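Local coordinates for protein mevalonate kinase, putative (Leishmania major, PDB 2HFS) that probably catalyses the ATP-dependent phosphorylation of (R)-mevalonate to (R)-5-phosphomevalonate, a step of isoprenoid biosynthesis, as a GHMP-family kinase, at residues R221-D224 and N225-I229; A72-R75 and D76-I79; A311-P314 and E315-F318; A297-D300 and Q301-A304. All coordinates share one frame; numbering follows the deposited sequence. Where two conformers were deposited one is given.

All four contacts are local, each within one helix or at a helix end, and none touches another. Contacts 3 and 4 are the two ends of helix 299-312: residues 297-304 start it and residues 311-318 lead out of it, with centres about 17 Å apart. Contact 2, in helix 70-88, lies nearer to contact 3 than to the others, about 12 Å between nearest atoms, and F318 touches I67 and P68 in the loop before that helix. Contact 1, in helix 216-239, is on the other side of the chain's centre from contact 2, their centres about 38 Å apart. No substrate or nucleotide is bound in any of the four.

Contact 1: R221-D224 and N225-I229; sequences RLYD and NYTHI
R221 to H228 follow a continuous helical path in which N225, Y226, T227 and H228 each donate a backbone N-H to the carbonyl four residues back, as in N225 N to R221 O at 3.0 Å. The carbonyl of D224 takes a second donor as well. T227 OG1 reaches D224 O at 2.7 Å, approaching it from beside the C=O bond at a C=O...O angle of 117°, while H228 N arrives from nearly straight ahead at 3.1 Å. Two bonds therefore grip one carbonyl oxygen. The torsion of T227 makes this possible: with chi1 at 58°, OG1 falls between the backbone N and the carbonyl carbon and can turn back along the helix.

This side-chain-to-backbone bond is the common way a threonine satisfies its hydroxyl inside a helix, here in 216-239. A water extends the arrangement, donating to T227 OG1 at 2.7 Å and to D224 OD1 at 3.0 Å. OD1 also forms a salt bridge with K220, one turn earlier, and lies in the plane of the Y223 ring at its edge. The methyl branch of T227 also points back toward the preceding turn, but to Y223: CG2 comes within 3.7 Å of Y223 CE1 at a slant to the ring. Further round the helix, N225 runs alongside R221 with its ND2 4.0 Å from R221 CG, the amide and guanidinium planes 50° apart. Y226 leads inward instead: its ring meets F29 with the planes nearly parallel, and its OH is hydrogen-bonded to E35 O.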
loop_
_atom_site.group_PDB
_atom_site.type_symbol
_atom_site.label_atom_id
_atom_site.label_comp_id
_atom_site.label_asym_id
_atom_site.label_seq_id
_atom_site.Cartn_x
_atom_site.Cartn_y
_atom_site.Cartn_z
ATOM N N ARG A 221 24.114 5.066 -12.943
ATOM C CA ARG A 221 24.591 5.928 -11.854
ATOM C C ARG A 221 23.495 6.159 -10.793
ATOM O O ARG A 221 23.743 5.973 -9.607
ATOM C CB ARG A 221 25.147 7.257 -12.369
ATOM C CG ARG A 221 25.765 8.086 -11.262
ATOM C CD ARG A 221 26.299 9.457 -11.679
ATOM N NE ARG A 221 25.256 10.450 -11.935
ATOM C CZ ARG A 221 25.029 11.013 -13.124
ATOM N NH1 ARG A 221 24.065 11.921 -13.261
ATOM N NH2 ARG A 221 25.767 10.675 -14.180
ATOM N N LEU A 222 22.293 6.541 -11.224
ATOM C CA LEU A 222 21.173 6.776 -10.289
ATOM C C LEU A 222 20.759 5.517 -9.524
ATOM O O LEU A 222 20.402 5.575 -8.340
ATOM C CB LEU A 222 19.966 7.332 -11.043
ATOM C CG LEU A 222 20.236 8.577 -11.876
ATOM C CD1 LEU A 222 18.961 9.043 -12.600
ATOM C CD2 LEU A 222 20.843 9.688 -10.998
ATOM N N TYR A 223 20.774 4.391 -10.225
ATOM C CA TYR A 223 20.494 3.089 -9.636
ATOM C C TYR A 223 21.487 2.736 -8.522
ATOM O O TYR A 223 21.094 2.248 -7.459
ATOM C CB TYR A 223 20.539 2.010 -10.723
ATOM C CG TYR A 223 20.316 0.626 -10.172
ATOM C CD1 TYR A 223 21.386 -0.159 -9.753
ATOM C CD2 TYR A 223 19.026 0.115 -10.037
ATOM C CE1 TYR A 223 21.178 -1.435 -9.224
ATOM C CE2 TYR A 223 18.810 -1.158 -9.520
ATOM C CZ TYR A 223 19.885 -1.924 -9.115
ATOM O OH TYR A 223 19.659 -3.178 -8.602
ATOM N N ASP A 224 22.780 2.960 -8.749
ATOM C CA ASP A 224 23.747 2.588 -7.713
ATOM C C ASP A 224 23.627 3.558 -6.553
ATOM O O ASP A 224 23.721 3.163 -5.393
ATOM C CB ASP A 224 25.177 2.586 -8.235
ATOM C CG ASP A 224 25.438 1.479 -9.234
ATOM O OD1 ASP A 224 24.763 0.424 -9.185
ATOM O OD2 ASP A 224 26.322 1.601 -10.106
ATOM N N ASN A 225 23.400 4.823 -6.892
ATOM C CA ASN A 225 23.111 5.864 -5.917
ATOM C C ASN A 225 21.970 5.408 -5.025
ATOM O O ASN A 225 22.013 5.602 -3.809
ATOM C CB ASN A 225 22.757 7.187 -6.622
ATOM C CG ASN A 225 23.995 7.894 -7.213
ATOM O OD1 ASN A 225 25.133 7.450 -7.021
ATOM N ND2 ASN A 225 23.771 8.994 -7.929
ATOM N N TYR A 226 20.965 4.781 -5.637
ATOM C CA TYR A 226 19.860 4.205 -4.863
ATOM C C TYR A 226 20.265 3.086 -3.900
ATOM O O TYR A 226 19.867 3.092 -2.724
ATOM C CB TYR A 226 18.662 3.767 -5.722
ATOM C CG TYR A 226 17.639 3.147 -4.805
ATOM C CD1 TYR A 226 17.491 1.747 -4.726
ATOM C CD2 TYR A 226 16.906 3.949 -3.907
ATOM C CE1 TYR A 226 16.588 1.166 -3.827
ATOM C CE2 TYR A 226 16.009 3.378 -2.995
ATOM C CZ TYR A 226 15.860 1.991 -2.955
ATOM O OH TYR A 226 14.980 1.445 -2.053
ATOM N N THR A 227 21.032 2.119 -4.397
ATOM C CA THR A 227 21.440 0.960 -3.596
ATOM C C THR A 227 22.192 1.377 -2.329
ATOM O O THR A 227 21.996 0.779 -1.281
ATOM C CB THR A 227 22.248 -0.069 -4.418
ATOM O OG1 THR A 227 23.419 0.554 -4.970
ATOM C CG2 THR A 227 21.440 -0.545 -5.622
ATOM N N HIS A 228 23.020 2.424 -2.421
ATOM C CA HIS A 228 23.664 2.976 -1.229
ATOM C C HIS A 228 22.650 3.525 -0.210
ATOM O O HIS A 228 22.783 3.265 0.995
ATOM C CB HIS A 228 24.731 4.027 -1.583
ATOM C CG HIS A 228 25.514 4.508 -0.397
ATOM N ND1 HIS A 228 26.039 3.649 0.549
ATOM C CD2 HIS A 228 25.865 5.757 -0.004
ATOM C CE1 HIS A 228 26.674 4.348 1.475
ATOM N NE2 HIS A 228 26.578 5.629 1.166
ATOM N N ILE A 229 21.633 4.243 -0.680
ATOM C CA ILE A 229 20.619 4.800 0.226
ATOM C C ILE A 229 19.846 3.704 0.965
ATOM O O ILE A 229 19.670 3.793 2.181
ATOM C CB ILE A 229 19.658 5.774 -0.517
ATOM C CG1 ILE A 229 20.408 7.044 -0.942
ATOM C CG2 ILE A 229 18.467 6.167 0.373
ATOM C CD1 ILE A 229 19.675 7.861 -1.956
HETATM O O HOH W 1 24.640 -1.189 -6.695
#

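Contact 2: A72-R75 and D76-I79; sequences AQKR and DEQI
I79 CG1 stands over the centre of the R75 guanidinium, 3.4 Å above its plane, and the two side chains run at about a right angle to each other. The same guanidinium is engaged near its edge, where R75 NH1 donates to Q78 OE1 at 2.9 Å. That bond is bent, with an N-H...O angle of 138°, and OE1 is tilted out of the guanidinium plane. R75 reaches these partners because its chain bends at chi2 (49°), bringing the end back over the next helical turn. Beneath this close-fitting part the helix is regular: Q78 N meets K74 O at 2.8 Å and I79 N meets R75 O at 2.9 Å.

The other side is wetter and less regular. Helix 70-88, the helical arm of a beta-alpha-beta unit with strands 58-62 and 97-103, is kinked here, at D76 and E77, whose N-H groups lack the regular bond to the carbonyl four residues back. Water fills in: one molecule accepts from D76 N and donates to A72 O, and a second joins Q73 O to E77 N and also donates to E77 OE2 at 2.6 Å. Near that second water K74 crosses E77 obliquely, its CD 3.5 Å from E77 OE2. The charged ends stay apart, K74 NZ being 4.8 Å from E77 OE1, which bonds H151 N.

Q78 is thus held at both ends of its amide, since NE2 is hydrogen-bonded to D118 while OE1 accepts from R75. The arginine should polarise the amide, which would probably strengthen the NE2 bond to the aspartate.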
loop_
_atom_site.group_PDB
_atom_site.type_symbol
_atom_site.label_atom_id
_atom_site.label_comp_id
_atom_site.label_asym_id
_atom_site.label_seq_id
_atom_site.Cartn_x
_atom_site.Cartn_y
_atom_site.Cartn_z
ATOM N N ALA A 72 -16.952 4.334 -6.718
ATOM C CA ALA A 72 -17.703 4.216 -7.981
ATOM C C ALA A 72 -16.778 3.841 -9.128
ATOM O O ALA A 72 -17.093 2.974 -9.922
ATOM C CB ALA A 72 -18.456 5.522 -8.303
ATOM N N GLN A 73 -15.614 4.471 -9.165
ATOM C CA GLN A 73 -14.668 4.292 -10.256
ATOM C C GLN A 73 -13.932 2.928 -10.249
ATOM O O GLN A 73 -13.425 2.490 -11.289
ATOM C CB GLN A 73 -13.702 5.488 -10.274
ATOM C CG GLN A 73 -14.173 6.744 -11.066
ATOM C CD GLN A 73 -15.664 7.119 -10.927
ATOM O OE1 GLN A 73 -16.529 6.541 -11.603
ATOM N NE2 GLN A 73 -15.949 8.127 -10.107
ATOM N N LYS A 74 -13.900 2.261 -9.089
ATOM C CA LYS A 74 -13.243 0.957 -8.928
ATOM C C LYS A 74 -14.190 -0.244 -8.879
ATOM O O LYS A 74 -13.746 -1.390 -8.884
ATOM C CB LYS A 74 -12.387 0.960 -7.668
ATOM C CG LYS A 74 -11.195 1.903 -7.734
ATOM C CD LYS A 74 -10.196 1.426 -8.761
ATOM C CE LYS A 74 -8.957 2.291 -8.762
ATOM N NZ LYS A 74 -8.030 1.903 -7.664
ATOM N N ARG A 75 -15.487 0.025 -8.850
ATOM C CA ARG A 75 -16.496 -1.023 -8.655
ATOM C C ARG A 75 -16.394 -2.189 -9.652
ATOM O O ARG A 75 -16.475 -3.359 -9.249
ATOM C CB ARG A 75 -17.902 -0.404 -8.615
ATOM C CG ARG A 75 -19.058 -1.354 -8.273
ATOM C CD ARG A 75 -18.873 -2.241 -7.046
ATOM N NE ARG A 75 -19.958 -3.218 -6.996
ATOM C CZ ARG A 75 -19.854 -4.460 -6.544
ATOM N NH1 ARG A 75 -18.713 -4.923 -6.042
ATOM N NH2 ARG A 75 -20.903 -5.248 -6.599
ATOM N N ASP A 76 -16.221 -1.888 -10.939
ATOM C CA ASP A 76 -16.157 -2.946 -11.949
ATOM C C ASP A 76 -14.956 -3.856 -11.689
ATOM O O ASP A 76 -15.097 -5.079 -11.747
ATOM C CB ASP A 76 -16.148 -2.381 -13.369
ATOM C CG ASP A 76 -17.501 -1.773 -13.773
ATOM O OD1 ASP A 76 -18.522 -2.032 -13.085
ATOM O OD2 ASP A 76 -17.641 -1.038 -14.777
ATOM N N GLU A 77 -13.804 -3.258 -11.362
ATOM C CA GLU A 77 -12.592 -4.012 -10.994
ATOM C C GLU A 77 -12.800 -4.820 -9.726
ATOM O O GLU A 77 -12.356 -5.975 -9.631
ATOM C CB GLU A 77 -11.391 -3.077 -10.800
ATOM C CG GLU A 77 -10.907 -2.363 -12.050
ATOM C CD GLU A 77 -10.140 -1.089 -11.710
ATOM O OE1 GLU A 77 -8.973 -1.170 -11.242
ATOM O OE2 GLU A 77 -10.712 0.001 -11.904
ATOM N N GLN A 78 -13.451 -4.198 -8.740
ATOM C CA GLN A 78 -13.801 -4.904 -7.516
ATOM C C GLN A 78 -14.632 -6.159 -7.762
ATOM O O GLN A 78 -14.374 -7.194 -7.146
ATOM C CB GLN A 78 -14.531 -4.004 -6.537
ATOM C CG GLN A 78 -14.667 -4.639 -5.188
ATOM C CD GLN A 78 -15.468 -3.787 -4.267
ATOM O OE1 GLN A 78 -16.633 -3.521 -4.546
ATOM N NE2 GLN A 78 -14.849 -3.335 -3.166
ATOM N N ILE A 79 -15.649 -6.031 -8.618
ATOM C CA ILE A 79 -16.495 -7.140 -9.015
ATOM C C ILE A 79 -15.642 -8.308 -9.529
ATOM O O ILE A 79 -15.819 -9.455 -9.124
ATOM C CB ILE A 79 -17.507 -6.670 -10.093
ATOM C CG1 ILE A 79 -18.507 -5.660 -9.485
ATOM C CG2 ILE A 79 -18.202 -7.849 -10.724
ATOM C CD1 ILE A 79 -19.648 -5.254 -10.398
HETATM O O HOH W 2 -16.457 0.923 -12.057
HETATM O O HOH W 3 -13.274 -0.239 -11.995
#

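Contact 3: A311-P314 and E315-F318; sequences AKCP and EAKF
A316 N donates to C313 O at 3.0 Å, closing a type I beta turn whose two central residues are P314 and E315. The N-H...O angle is 156°, but the nitrogen stands well above the carbonyl plane of C313, 57° out of it, and so does not lie on a lone pair. C313 is where helix 299-312 loses its helical backbone angles, and the turn bends the chain away from the helix on its way to strand 318-324.

The cysteine side chain lies between the turn and helix 264-275. Its SG, opposite the backbone N across CA-CB, comes 4.0 Å from A316 CB and 3.6 Å from A316 N, and the side chain also touches S268, I269 and T272 of that helix. E315 doubles back beside P314: a bend at chi2 (79°) carries the carboxylate round until OE1 lies 3.3 Å from P314 CD and 3.8 Å from C313 SG. OE1 also has a firmer partner, a hydrogen bond to S268 OG on the same helix.

Beyond the turn, A316 is the centre of an inverse gamma turn, with a weak bond from K317 N to E315 O at 3.0 Å. K317 and F318 then both face G194 in a classic beta bulge, and K317 CG lies over one face of the F318 ring, displaced toward its rim, 3.9 Å above the plane.

The proline carbon that E315 OE1 touches is bonded to the ring nitrogen and carries slightly positive hydrogens, so this approach is probably favourable. The nearby carboxylate would tend to disfavour a negative charge on the cysteine sulfur.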
loop_
_atom_site.group_PDB
_atom_site.type_symbol
_atom_site.label_atom_id
_atom_site.label_comp_id
_atom_site.label_asym_id
_atom_site.label_seq_id
_atom_site.Cartn_x
_atom_site.Cartn_y
_atom_site.Cartn_z
ATOM N N ALA A 311 -2.604 24.892 6.029
ATOM C CA ALA A 311 -2.511 26.346 5.926
ATOM C C ALA A 311 -1.737 26.800 4.695
ATOM O O ALA A 311 -1.969 27.907 4.193
ATOM C CB ALA A 311 -1.873 26.916 7.184
ATOM N N LYS A 312 -0.835 25.946 4.203
ATOM C CA LYS A 312 0.208 26.398 3.292
ATOM C C LYS A 312 0.367 25.619 1.999
ATOM O O LYS A 312 1.071 26.060 1.104
ATOM C CB LYS A 312 1.558 26.458 4.019
ATOM C CG LYS A 312 1.549 27.297 5.293
ATOM C CD LYS A 312 1.303 28.788 5.034
ATOM N N CYS A 313 -0.319 24.490 1.874
ATOM C CA CYS A 313 -0.130 23.639 0.725
ATOM C C CYS A 313 -1.463 23.201 0.139
ATOM O O CYS A 313 -2.005 22.171 0.543
ATOM C CB CYS A 313 0.711 22.424 1.117
ATOM S SG CYS A 313 1.100 21.368 -0.279
ATOM N N PRO A 314 -1.976 23.965 -0.828
ATOM C CA PRO A 314 -3.253 23.644 -1.466
ATOM C C PRO A 314 -3.182 22.341 -2.235
ATOM O O PRO A 314 -4.219 21.728 -2.512
ATOM C CB PRO A 314 -3.454 24.796 -2.459
ATOM C CG PRO A 314 -2.599 25.890 -1.957
ATOM C CD PRO A 314 -1.386 25.198 -1.386
ATOM N N GLU A 315 -1.965 21.934 -2.581
ATOM C CA GLU A 315 -1.736 20.724 -3.365
ATOM C C GLU A 315 -1.935 19.482 -2.489
ATOM O O GLU A 315 -2.077 18.383 -3.006
ATOM C CB GLU A 315 -0.327 20.740 -4.008
ATOM C CG GLU A 315 -0.141 21.758 -5.136
ATOM C CD GLU A 315 0.095 23.192 -4.636
ATOM O OE1 GLU A 315 0.357 23.370 -3.435
ATOM O OE2 GLU A 315 0.027 24.137 -5.448
ATOM N N ALA A 316 -1.963 19.668 -1.162
ATOM C CA ALA A 316 -2.252 18.558 -0.253
ATOM C C ALA A 316 -3.764 18.316 -0.095
ATOM O O ALA A 316 -4.375 18.671 0.927
ATOM C CB ALA A 316 -1.550 18.741 1.086
ATOM N N LYS A 317 -4.337 17.676 -1.117
ATOM C CA LYS A 317 -5.790 17.475 -1.261
ATOM C C LYS A 317 -6.410 16.641 -0.113
ATOM O O LYS A 317 -7.509 16.925 0.362
ATOM C CB LYS A 317 -6.084 16.839 -2.631
ATOM C CG LYS A 317 -7.409 17.302 -3.263
ATOM C CD LYS A 317 -7.618 16.748 -4.681
ATOM C CE LYS A 317 -8.716 17.522 -5.451
ATOM N NZ LYS A 317 -8.217 18.749 -6.176
ATOM N N PHE A 318 -5.678 15.634 0.333
ATOM C CA PHE A 318 -6.135 14.712 1.346
ATOM C C PHE A 318 -4.962 14.489 2.261
ATOM O O PHE A 318 -3.851 14.254 1.789
ATOM C CB PHE A 318 -6.564 13.389 0.706
ATOM C CG PHE A 318 -7.621 13.548 -0.363
ATOM C CD1 PHE A 318 -7.300 13.390 -1.703
ATOM C CD2 PHE A 318 -8.935 13.886 -0.021
ATOM C CE1 PHE A 318 -8.261 13.540 -2.693
ATOM C CE2 PHE A 318 -9.908 14.038 -1.009
ATOM C CZ PHE A 318 -9.566 13.867 -2.339
#

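Contact 4: A297-D300 and Q301-A304; sequences ASSD and QRDA
The R302 guanidinium is approached at its edge, close to its plane, by S299 OG, which stops 3.9 Å short of R302 NH2. A water makes the actual link, accepting from R302 NE at 2.7 Å, donating to S299 O and bonding to S299 OG. Two carboxylates, of D300 and D303, are turned 70° to each other, with OD1 of the first 4.1 Å from OD2 of the second. These like charges probably repel a little. The salt bridge of D303 OD1 to R321 should offset this for D303, and the start of a helix is also a favourable place for acidic groups.

S298 is the N-cap of helix 299-312. Its OG accepts from Q301 N at 3.2 Å in a nearly straight bond (167°), because chi1 of 65° swings the oxygen over the first turn, where backbone N-H groups have no carbonyl to meet. In return, Q301 folds its extended chain back past the cap. Its amide lies against A297 CB, 3.5 Å from OE1 and 3.7 Å from NE2, and a water bridges A297 N to Q301 OE1. The backbone bonds of this first turn are long: D303 N to S299 O measures 3.3 Å, and R302 N to S298 O is weak.

Helix 299-312 follows strand 291-296 after the two residues A297 and S298, and R302 lies on the side of the helix that faces the four-stranded antiparallel sheet. The arginine chain touches Y189 and V191 of strand 188-194 and R321 and T323 of strand 318-324, while its NH1 makes a weak bond to L190 O.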
loop_
_atom_site.group_PDB
_atom_site.type_symbol
_atom_site.label_atom_id
_atom_site.label_comp_id
_atom_site.label_asym_id
_atom_site.label_seq_id
_atom_site.Cartn_x
_atom_site.Cartn_y
_atom_site.Cartn_z
ATOM N N ALA A 297 8.673 12.973 13.959
ATOM C CA ALA A 297 9.492 12.483 15.075
ATOM C C ALA A 297 8.633 11.981 16.227
ATOM O O ALA A 297 9.102 11.203 17.066
ATOM C CB ALA A 297 10.458 13.570 15.567
ATOM N N SER A 298 7.381 12.434 16.256
ATOM C CA SER A 298 6.447 12.127 17.330
ATOM C C SER A 298 5.028 12.405 16.846
ATOM O O SER A 298 4.836 12.846 15.716
ATOM C CB SER A 298 6.745 13.006 18.542
ATOM O OG SER A 298 6.504 14.368 18.238
ATOM N N SER A 299 4.039 12.159 17.702
ATOM C CA SER A 299 2.651 12.484 17.379
ATOM C C SER A 299 2.407 13.993 17.384
ATOM O O SER A 299 1.657 14.516 16.550
ATOM C CB SER A 299 1.703 11.782 18.354
ATOM O OG SER A 299 0.406 11.658 17.799
ATOM N N ASP A 300 3.034 14.692 18.324
ATOM C CA ASP A 300 2.883 16.150 18.429
ATOM C C ASP A 300 3.407 16.890 17.185
ATOM O O ASP A 300 2.750 17.791 16.659
ATOM C CB ASP A 300 3.569 16.674 19.702
ATOM C CG ASP A 300 3.330 18.164 19.935
ATOM O OD1 ASP A 300 2.254 18.679 19.542
ATOM O OD2 ASP A 300 4.165 18.901 20.515
ATOM N N GLN A 301 4.588 16.498 16.722
ATOM C CA GLN A 301 5.214 17.135 15.568
ATOM C C GLN A 301 4.454 16.819 14.284
ATOM O O GLN A 301 4.524 17.583 13.329
ATOM C CB GLN A 301 6.695 16.746 15.465
ATOM C CG GLN A 301 7.533 17.300 16.632
ATOM C CD GLN A 301 8.988 16.859 16.601
ATOM O OE1 GLN A 301 9.670 16.978 15.576
ATOM N NE2 GLN A 301 9.472 16.365 17.731
ATOM N N ARG A 302 3.726 15.699 14.285
ATOM C CA ARG A 302 2.802 15.345 13.205
ATOM C C ARG A 302 1.660 16.375 13.111
ATOM O O ARG A 302 1.292 16.811 12.009
ATOM C CB ARG A 302 2.280 13.910 13.414
ATOM C CG ARG A 302 1.448 13.321 12.267
ATOM C CD ARG A 302 1.388 11.794 12.238
ATOM N NE ARG A 302 0.688 11.236 13.403
ATOM C CZ ARG A 302 0.274 9.977 13.515
ATOM N NH1 ARG A 302 0.470 9.113 12.527
ATOM N NH2 ARG A 302 -0.340 9.578 14.618
ATOM N N ASP A 303 1.128 16.773 14.270
ATOM C CA ASP A 303 0.102 17.818 14.368
ATOM C C ASP A 303 0.545 19.128 13.719
ATOM O O ASP A 303 -0.270 19.850 13.145
ATOM C CB ASP A 303 -0.256 18.101 15.828
ATOM C CG ASP A 303 -0.953 16.940 16.500
ATOM O OD1 ASP A 303 -1.638 16.166 15.804
ATOM O OD2 ASP A 303 -0.895 16.737 17.736
ATOM N N ALA A 304 1.836 19.431 13.842
ATOM C CA ALA A 304 2.413 20.618 13.221
ATOM C C ALA A 304 2.476 20.458 11.700
ATOM O O ALA A 304 2.166 21.394 10.953
ATOM C CB ALA A 304 3.803 20.920 13.799
HETATM O O HOH W 4 9.322 15.527 13.054
HETATM O O HOH W 5 -0.626 12.860 15.138
#